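Side-chain contacts in lipase (Rhizopus niveus, PDB 1LGY), which hydrolyses the ester bonds of triacylglycerols and of their partial glycerides, with a strong preference for the 1 and 3 positions: residues G65-S70 with P125-Q130; S223-G228 with L258-I263. All coordinates share one frame; numbering follows the deposited sequence.

Following the chain from the N terminus, interaction 1 opens on strand 63-70, next to the edge strand 51-58 of the large mixed sheet, and is completed about sixty residues later when helix 110-133 packs 125-130 against 65-70. That loop is closed before interaction 2 begins, so the two follow in series, neither nesting nor crossing. Strand 221-227 then takes its place toward the other end of the same sheet, and residues 258-263, just beyond the catalytic H257, turn back to meet 223-228. The centres of interactions 1 and 2 lie about 28 Å apart, on opposite sides of the chain's centre. The contacts tie a helix and a C-terminal hairpin to the one central sheet.

Interaction 1: G65-S70 with P125-Q130; sequences GYVLRS and PVVQEQ
With CG anti to the backbone N (chi1 -171°), the R69 side chain leaves its strand extended; a bend at chi3 then swings NH1 back to the amide oxygen of Q130, whose own chain is bent at chi2. R69 NH1 donates to Q130 OE1 at 2.9 Å, with an N-H...O angle of 149°. The oxygen accepts on a lone pair in its carbonyl plane, while lying somewhat tilted from the guanidinium plane at the edge of that group. Q130 OE1 also lies 3.1 Å from R69 CD, so CD and NH1 both border it. The side chains meet nearly perpendicular, yet their flat ends are only 20° from parallel. Arginine suits this partly exposed place at the end of the strand: R69 NE forms a salt bridge with D71, which probably helps hold the guanidinium for the glutamine. Glutamine is long enough to reach the strand from the helix and brings an uncharged carbonyl acceptor, while its chain rests on I53 and I76. This is the helix-on-sheet packing of the alpha/beta-hydrolase fold, in which helix 110-133 covers one face of the mixed sheet; segment 125-130 runs almost parallel to 65-70, with their axes 9.5 Å apart at closest approach. Two residues back along the strand, V67 turns to the same face and offers both methyls to the helix. Its CG1 meets V126 CG1 at 4.1 Å, the two valines lying alongside each other and pointing opposite ways, and V67 CG2 meets V127 CG2, also at 4.1 Å. Beta-branched valine fits because it spreads two methyls close to the backbone, enough to reach two successive helix residues. V67 also touches I76 of strand 75-81 and T54 of strand 51-58, while V126 leans on I53 of the latter.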
ATOM      1  N   GLY A  65      -4.528   5.150  -9.999  1.00  9.64           N
ATOM      2  CA  GLY A  65      -4.977   5.313  -8.644  1.00 13.18           C
ATOM      3  C   GLY A  65      -6.271   6.069  -8.594  1.00 13.88           C
ATOM      4  O   GLY A  65      -6.782   6.490  -9.626  1.00 19.43           O
ATOM      5  N   TYR A  66      -6.831   6.295  -7.429  1.00 12.18           N
ATOM      6  CA  TYR A  66      -8.014   7.122  -7.360  1.00  8.43           C
ATOM      7  C   TYR A  66      -8.284   7.731  -6.010  1.00 12.18           C
ATOM      8  O   TYR A  66      -7.837   7.201  -5.001  1.00 14.64           O
ATOM      9  CB  TYR A  66      -9.213   6.322  -7.753  1.00 10.47           C
ATOM     10  CG  TYR A  66      -9.560   5.128  -6.883  1.00  6.06           C
ATOM     11  CD1 TYR A  66     -10.354   5.286  -5.742  1.00  7.60           C
ATOM     12  CD2 TYR A  66      -9.135   3.857  -7.266  1.00  7.82           C
ATOM     13  CE1 TYR A  66     -10.729   4.175  -4.977  1.00  8.71           C
ATOM     14  CE2 TYR A  66      -9.512   2.737  -6.509  1.00  2.30           C
ATOM     15  CZ  TYR A  66     -10.300   2.919  -5.377  1.00  9.10           C
ATOM     16  OH  TYR A  66     -10.630   1.839  -4.601  1.00 18.19           O
ATOM     17  N   VAL A  67      -9.006   8.849  -5.914  1.00 13.71           N
ATOM     18  CA  VAL A  67      -9.365   9.395  -4.601  1.00 13.20           C
ATOM     19  C   VAL A  67     -10.850   9.059  -4.458  1.00 12.44           C
ATOM     20  O   VAL A  67     -11.648   9.200  -5.392  1.00  5.36           O
ATOM     21  CB  VAL A  67      -9.125  10.922  -4.569  1.00 13.91           C
ATOM     22  CG1 VAL A  67      -9.611  11.463  -3.248  1.00 13.32           C
ATOM     23  CG2 VAL A  67      -7.628  11.247  -4.673  1.00 11.95           C
ATOM     24  N   LEU A  68     -11.245   8.573  -3.297  1.00 12.44           N
ATOM     25  CA  LEU A  68     -12.630   8.174  -3.131  1.00 14.58           C
ATOM     26  C   LEU A  68     -13.127   8.760  -1.823  1.00 11.86           C
ATOM     27  O   LEU A  68     -12.348   8.722  -0.883  1.00 17.51           O
ATOM     28  CB  LEU A  68     -12.636   6.660  -3.121  1.00 13.88           C
ATOM     29  CG  LEU A  68     -13.945   5.939  -2.850  1.00 13.29           C
ATOM     30  CD1 LEU A  68     -14.707   5.707  -4.129  1.00 10.37           C
ATOM     31  CD2 LEU A  68     -13.649   4.575  -2.251  1.00 15.55           C
ATOM     32  N   ARG A  69     -14.306   9.369  -1.681  1.00 13.88           N
ATOM     33  CA  ARG A  69     -14.813   9.796  -0.371  1.00 11.13           C
ATOM     34  C   ARG A  69     -16.046   8.972  -0.004  1.00 14.18           C
ATOM     35  O   ARG A  69     -16.806   8.468  -0.832  1.00 15.22           O
ATOM     36  CB  ARG A  69     -15.168  11.260  -0.416  1.00 11.45           C
ATOM     37  CG  ARG A  69     -15.496  11.870   0.923  1.00 10.30           C
ATOM     38  CD  ARG A  69     -16.069  13.213   0.669  1.00 15.09           C
ATOM     39  NE  ARG A  69     -17.396  13.088   0.103  1.00 18.09           N
ATOM     40  CZ  ARG A  69     -17.775  13.858  -0.903  1.00 21.46           C
ATOM     41  NH1 ARG A  69     -16.993  14.781  -1.432  1.00 22.63           N
ATOM     42  NH2 ARG A  69     -18.936  13.641  -1.476  1.00 24.50           N
ATOM     43  N   SER A  70     -16.246   8.727   1.281  1.00 16.93           N
ATOM     44  CA  SER A  70     -17.351   7.914   1.798  1.00 17.13           C
ATOM     45  C   SER A  70     -17.834   8.733   2.966  1.00 21.72           C
ATOM     46  O   SER A  70     -17.150   8.804   3.998  1.00 16.44           O
ATOM     47  CB  SER A  70     -16.917   6.587   2.368  1.00 16.11           C
ATOM     48  OG  SER A  70     -17.942   5.983   3.146  1.00 12.10           O
ATOM     49  N   PRO A 125      -3.622  17.896  -4.755  1.00 15.81           N
ATOM     50  CA  PRO A 125      -4.613  18.945  -4.589  1.00 15.61           C
ATOM     51  C   PRO A 125      -5.997  18.360  -4.411  1.00 14.73           C
ATOM     52  O   PRO A 125      -6.819  19.015  -3.778  1.00 15.67           O
ATOM     53  CB  PRO A 125      -4.528  19.795  -5.827  1.00 16.91           C
ATOM     54  CG  PRO A 125      -3.246  19.370  -6.462  1.00 18.51           C
ATOM     55  CD  PRO A 125      -3.152  17.908  -6.129  1.00 16.52           C
ATOM     56  N   VAL A 126      -6.311  17.171  -4.949  1.00 13.27           N
ATOM     57  CA  VAL A 126      -7.660  16.641  -4.717  1.00 11.63           C
ATOM     58  C   VAL A 126      -7.896  16.215  -3.267  1.00 13.36           C
ATOM     59  O   VAL A 126      -8.986  16.434  -2.742  1.00 12.64           O
ATOM     60  CB  VAL A 126      -7.906  15.468  -5.616  1.00  7.49           C
ATOM     61  CG1 VAL A 126      -9.317  14.928  -5.349  1.00  8.74           C
ATOM     62  CG2 VAL A 126      -7.864  15.908  -7.079  1.00  4.19           C
ATOM     63  N   VAL A 127      -6.893  15.620  -2.617  1.00 10.49           N
ATOM     64  CA  VAL A 127      -6.991  15.187  -1.213  1.00 13.07           C
ATOM     65  C   VAL A 127      -7.133  16.406  -0.282  1.00 12.67           C
ATOM     66  O   VAL A 127      -7.955  16.459   0.638  1.00 14.80           O
ATOM     67  CB  VAL A 127      -5.710  14.356  -0.855  1.00  9.35           C
ATOM     68  CG1 VAL A 127      -5.599  14.157   0.636  1.00 11.72           C
ATOM     69  CG2 VAL A 127      -5.775  12.998  -1.507  1.00  3.71           C
ATOM     70  N   GLN A 128      -6.274  17.386  -0.535  1.00 15.04           N
ATOM     71  CA  GLN A 128      -6.274  18.649   0.172  1.00 17.50           C
ATOM     72  C   GLN A 128      -7.614  19.343   0.183  1.00 20.53           C
ATOM     73  O   GLN A 128      -8.110  19.710   1.243  1.00 25.70           O
ATOM     74  CB  GLN A 128      -5.269  19.544  -0.441  1.00 16.64           C
ATOM     75  CG  GLN A 128      -3.877  19.165  -0.025  1.00 17.01           C
ATOM     76  CD  GLN A 128      -2.957  20.338  -0.289  1.00 16.62           C
ATOM     77  OE1 GLN A 128      -2.889  20.815  -1.415  1.00 17.23           O
ATOM     78  NE2 GLN A 128      -2.181  20.840   0.666  1.00 15.88           N
ATOM     79  N   GLU A 129      -8.221  19.403  -1.002  1.00 23.08           N
ATOM     80  CA  GLU A 129      -9.566  19.913  -1.236  1.00 20.91           C
ATOM     81  C   GLU A 129     -10.639  19.130  -0.483  1.00 21.68           C
ATOM     82  O   GLU A 129     -11.574  19.697   0.109  1.00 21.80           O
ATOM     83  CB  GLU A 129      -9.713  19.834  -2.717  1.00 22.33           C
ATOM     84  CG  GLU A 129     -10.860  20.484  -3.440  1.00 31.90           C
ATOM     85  CD  GLU A 129     -10.766  20.172  -4.929  1.00 35.29           C
ATOM     86  OE1 GLU A 129      -9.866  20.736  -5.568  1.00 34.58           O
ATOM     87  OE2 GLU A 129     -11.568  19.355  -5.424  1.00 36.57           O
ATOM     88  N   GLN A 130     -10.533  17.795  -0.472  1.00 17.16           N
ATOM     89  CA  GLN A 130     -11.527  17.067   0.306  1.00 17.48           C
ATOM     90  C   GLN A 130     -11.328  17.213   1.822  1.00 13.14           C
ATOM     91  O   GLN A 130     -12.298  17.088   2.580  1.00 11.55           O
ATOM     92  CB  GLN A 130     -11.482  15.628  -0.129  1.00 13.27           C
ATOM     93  CG  GLN A 130     -11.882  15.479  -1.611  1.00 16.43           C
ATOM     94  CD  GLN A 130     -13.384  15.508  -1.816  1.00 16.71           C
ATOM     95  OE1 GLN A 130     -14.138  14.695  -1.271  1.00 19.40           O
ATOM     96  NE2 GLN A 130     -13.856  16.454  -2.611  1.00 18.75           N
TER

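Interaction 2: S223-G228 with L258-I263; sequences SWIKSG and LSYFDI
A type I' turn from Y260 to I263, closed by paired backbone bonds between these two residues (Y260 N to I263 O, 3.2 Å; I263 N to Y260 O, 3.1 Å), forms a tight beta-hairpin beside strand 221-227 of the alpha/beta-hydrolase sheet. Positive phi at F261 and D262, the two central residues, is what a type I' turn requires; the rings of Y260 and F261 both reach I225. The isoleucine, from the sheet strand, points toward the hairpin, and its CD1 does most of the touching. Over one face of the F261 ring, I225 CD1 makes a CH-pi contact, 3.9 Å from the centroid and 12° off the ring normal; CG1 adds a lesser contact with CE1. Isoleucine suits the place because its CG1-CD1 arm, extended at chi2 (169°), carries the methyl over the ring centre, and a flat phenyl group gives that methyl a broad surface. F261 also touches F17, T18 and A21 of helix 11-26.

Y260 leads on to the catalytic site. Its hydroxyl is hydrogen-bonded to D204 OD2, the acid of the S145-H257-D204 triad, so tyrosine combines an apolar ring for I225 with a polar end for the charge relay. That bond probably helps position the aspartate as a second-shell contact. At the ring itself, I225 CD1 comes obliquely to within 3.6 Å of Y260 CD2.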
ATOM      1  N   SER A 223       1.832  -8.438   9.187  1.00 19.63           N
ATOM      2  CA  SER A 223       0.768  -9.386   9.442  1.00 18.87           C
ATOM      3  C   SER A 223       0.787 -10.402   8.314  1.00 20.29           C
ATOM      4  O   SER A 223       0.433 -10.117   7.181  1.00 22.67           O
ATOM      5  CB  SER A 223      -0.546  -8.631   9.508  1.00 20.39           C
ATOM      6  OG  SER A 223      -0.767  -7.713   8.445  1.00 18.66           O
ATOM      7  N   TRP A 224       1.263 -11.602   8.637  1.00 21.96           N
ATOM      8  CA  TRP A 224       1.468 -12.705   7.719  1.00 20.63           C
ATOM      9  C   TRP A 224       0.347 -13.735   7.734  1.00 21.50           C
ATOM     10  O   TRP A 224       0.047 -14.358   8.748  1.00 17.90           O
ATOM     11  CB  TRP A 224       2.773 -13.351   8.094  1.00 17.72           C
ATOM     12  CG  TRP A 224       3.343 -14.424   7.158  1.00 26.77           C
ATOM     13  CD1 TRP A 224       3.152 -14.433   5.795  1.00 26.71           C
ATOM     14  CD2 TRP A 224       4.135 -15.482   7.566  1.00 28.03           C
ATOM     15  NE1 TRP A 224       3.813 -15.475   5.352  1.00 29.01           N
ATOM     16  CE2 TRP A 224       4.412 -16.127   6.359  1.00 26.90           C
ATOM     17  CE3 TRP A 224       4.669 -15.981   8.764  1.00 29.56           C
ATOM     18  CZ2 TRP A 224       5.212 -17.264   6.354  1.00 24.90           C
ATOM     19  CZ3 TRP A 224       5.478 -17.123   8.751  1.00 27.29           C
ATOM     20  CH2 TRP A 224       5.748 -17.758   7.541  1.00 23.15           C
ATOM     21  N   ILE A 225      -0.277 -13.921   6.581  1.00 19.05           N
ATOM     22  CA  ILE A 225      -1.311 -14.931   6.401  1.00 26.31           C
ATOM     23  C   ILE A 225      -0.543 -16.237   6.292  1.00 28.49           C
ATOM     24  O   ILE A 225       0.010 -16.479   5.230  1.00 36.69           O
ATOM     25  CB  ILE A 225      -2.097 -14.675   5.085  1.00 24.56           C
ATOM     26  CG1 ILE A 225      -2.594 -13.233   5.038  1.00 24.51           C
ATOM     27  CG2 ILE A 225      -3.267 -15.653   4.996  1.00 25.64           C
ATOM     28  CD1 ILE A 225      -3.143 -12.834   3.671  1.00 24.95           C
ATOM     29  N   LYS A 226      -0.365 -17.078   7.310  1.00 32.73           N
ATOM     30  CA  LYS A 226       0.344 -18.358   7.182  1.00 32.65           C
ATOM     31  C   LYS A 226      -0.396 -19.494   6.496  1.00 34.83           C
ATOM     32  O   LYS A 226       0.186 -20.261   5.723  1.00 36.15           O
ATOM     33  CB  LYS A 226       0.758 -18.900   8.538  1.00 32.83           C
ATOM     34  CG  LYS A 226       2.007 -18.294   9.139  1.00 34.35           C
ATOM     35  CD  LYS A 226       2.493 -19.045  10.385  1.00 33.46           C
ATOM     36  CE  LYS A 226       1.604 -18.808  11.598  1.00 38.82           C
ATOM     37  NZ  LYS A 226       2.066 -19.633  12.709  1.00 42.24           N
ATOM     38  N   SER A 227      -1.679 -19.639   6.823  1.00 35.78           N
ATOM     39  CA  SER A 227      -2.473 -20.734   6.293  1.00 40.19           C
ATOM     40  C   SER A 227      -3.866 -20.238   6.012  1.00 40.54           C
ATOM     41  O   SER A 227      -4.695 -19.957   6.895  1.00 39.19           O
ATOM     42  CB  SER A 227      -2.631 -21.923   7.274  1.00 43.19           C
ATOM     43  OG  SER A 227      -1.459 -22.569   7.783  1.00 48.23           O
ATOM     44  N   GLY A 228      -4.019 -20.040   4.713  1.00 41.10           N
ATOM     45  CA  GLY A 228      -5.340 -19.745   4.179  1.00 44.69           C
ATOM     46  C   GLY A 228      -5.993 -18.365   4.358  1.00 44.29           C
ATOM     47  O   GLY A 228      -5.907 -17.486   3.486  1.00 45.93           O
ATOM     48  N   LEU A 258      -1.114 -13.219  -5.865  1.00 17.67           N
ATOM     49  CA  LEU A 258      -2.359 -13.093  -6.609  1.00 16.38           C
ATOM     50  C   LEU A 258      -3.686 -13.253  -5.903  1.00 12.92           C
ATOM     51  O   LEU A 258      -4.683 -13.175  -6.592  1.00 10.43           O
ATOM     52  CB  LEU A 258      -2.322 -14.069  -7.787  1.00 20.20           C
ATOM     53  CG  LEU A 258      -1.716 -13.640  -9.161  1.00 23.20           C
ATOM     54  CD1 LEU A 258      -0.430 -12.858  -8.999  1.00 24.40           C
ATOM     55  CD2 LEU A 258      -1.403 -14.879  -9.967  1.00 23.82           C
ATOM     56  N   SER A 259      -3.736 -13.489  -4.602  1.00  7.58           N
ATOM     57  CA  SER A 259      -4.984 -13.495  -3.862  1.00 14.21           C
ATOM     58  C   SER A 259      -4.692 -13.196  -2.417  1.00 11.25           C
ATOM     59  O   SER A 259      -3.657 -13.615  -1.966  1.00 10.19           O
ATOM     60  CB  SER A 259      -5.676 -14.836  -3.929  1.00 17.21           C
ATOM     61  OG  SER A 259      -4.676 -15.848  -3.875  1.00 33.21           O
ATOM     62  N   TYR A 260      -5.495 -12.427  -1.678  1.00 11.98           N
ATOM     63  CA  TYR A 260      -5.198 -12.097  -0.295  1.00 11.66           C
ATOM     64  C   TYR A 260      -6.497 -12.286   0.386  1.00 13.30           C
ATOM     65  O   TYR A 260      -7.436 -11.596   0.024  1.00 13.60           O
ATOM     66  CB  TYR A 260      -4.836 -10.644  -0.044  1.00 11.16           C
ATOM     67  CG  TYR A 260      -3.334 -10.517  -0.008  1.00 16.22           C
ATOM     68  CD1 TYR A 260      -2.615 -10.693  -1.194  1.00 13.43           C
ATOM     69  CD2 TYR A 260      -2.665 -10.280   1.202  1.00 13.46           C
ATOM     70  CE1 TYR A 260      -1.224 -10.644  -1.183  1.00 12.13           C
ATOM     71  CE2 TYR A 260      -1.272 -10.226   1.215  1.00 13.64           C
ATOM     72  CZ  TYR A 260      -0.587 -10.415   0.013  1.00  5.92           C
ATOM     73  OH  TYR A 260       0.757 -10.393  -0.020  1.00 14.63           O
ATOM     74  N   PHE A 261      -6.538 -13.193   1.358  1.00 14.39           N
ATOM     75  CA  PHE A 261      -7.738 -13.500   2.103  1.00 18.80           C
ATOM     76  C   PHE A 261      -8.850 -13.884   1.113  1.00 20.38           C
ATOM     77  O   PHE A 261     -10.013 -13.472   1.262  1.00 18.15           O
ATOM     78  CB  PHE A 261      -8.204 -12.298   2.897  1.00 18.48           C
ATOM     79  CG  PHE A 261      -7.216 -11.596   3.789  1.00 23.48           C
ATOM     80  CD1 PHE A 261      -6.843 -12.164   5.002  1.00 22.65           C
ATOM     81  CD2 PHE A 261      -6.735 -10.338   3.413  1.00 22.69           C
ATOM     82  CE1 PHE A 261      -5.986 -11.458   5.842  1.00 23.78           C
ATOM     83  CE2 PHE A 261      -5.877  -9.652   4.265  1.00 22.27           C
ATOM     84  CZ  PHE A 261      -5.500 -10.204   5.482  1.00 19.43           C
ATOM     85  N   ASP A 262      -8.399 -14.587   0.049  1.00 20.80           N
ATOM     86  CA  ASP A 262      -9.210 -15.033  -1.067  1.00 22.72           C
ATOM     87  C   ASP A 262      -9.882 -14.045  -2.010  1.00 20.58           C
ATOM     88  O   ASP A 262     -10.817 -14.375  -2.755  1.00 22.14           O
ATOM     89  CB  ASP A 262     -10.255 -15.991  -0.515  1.00 29.76           C
ATOM     90  CG  ASP A 262      -9.588 -17.263  -0.062  1.00 36.57           C
ATOM     91  OD1 ASP A 262      -8.769 -17.809  -0.808  1.00 41.99           O
ATOM     92  OD2 ASP A 262      -9.878 -17.699   1.050  1.00 44.23           O
ATOM     93  N   ILE A 263      -9.383 -12.806  -2.032  1.00 18.63           N
ATOM     94  CA  ILE A 263      -9.878 -11.773  -2.937  1.00 12.24           C
ATOM     95  C   ILE A 263      -8.897 -11.745  -4.115  1.00 14.07           C
ATOM     96  O   ILE A 263      -7.692 -11.705  -3.837  1.00 17.81           O
ATOM     97  CB  ILE A 263      -9.901 -10.426  -2.198  1.00 12.35           C
ATOM     98  CG1 ILE A 263     -10.838 -10.430  -1.012  1.00 10.62           C
ATOM     99  CG2 ILE A 263     -10.363  -9.384  -3.193  1.00 12.60           C
ATOM    100  CD1 ILE A 263     -10.684  -9.262  -0.033  1.00 16.74           C
TER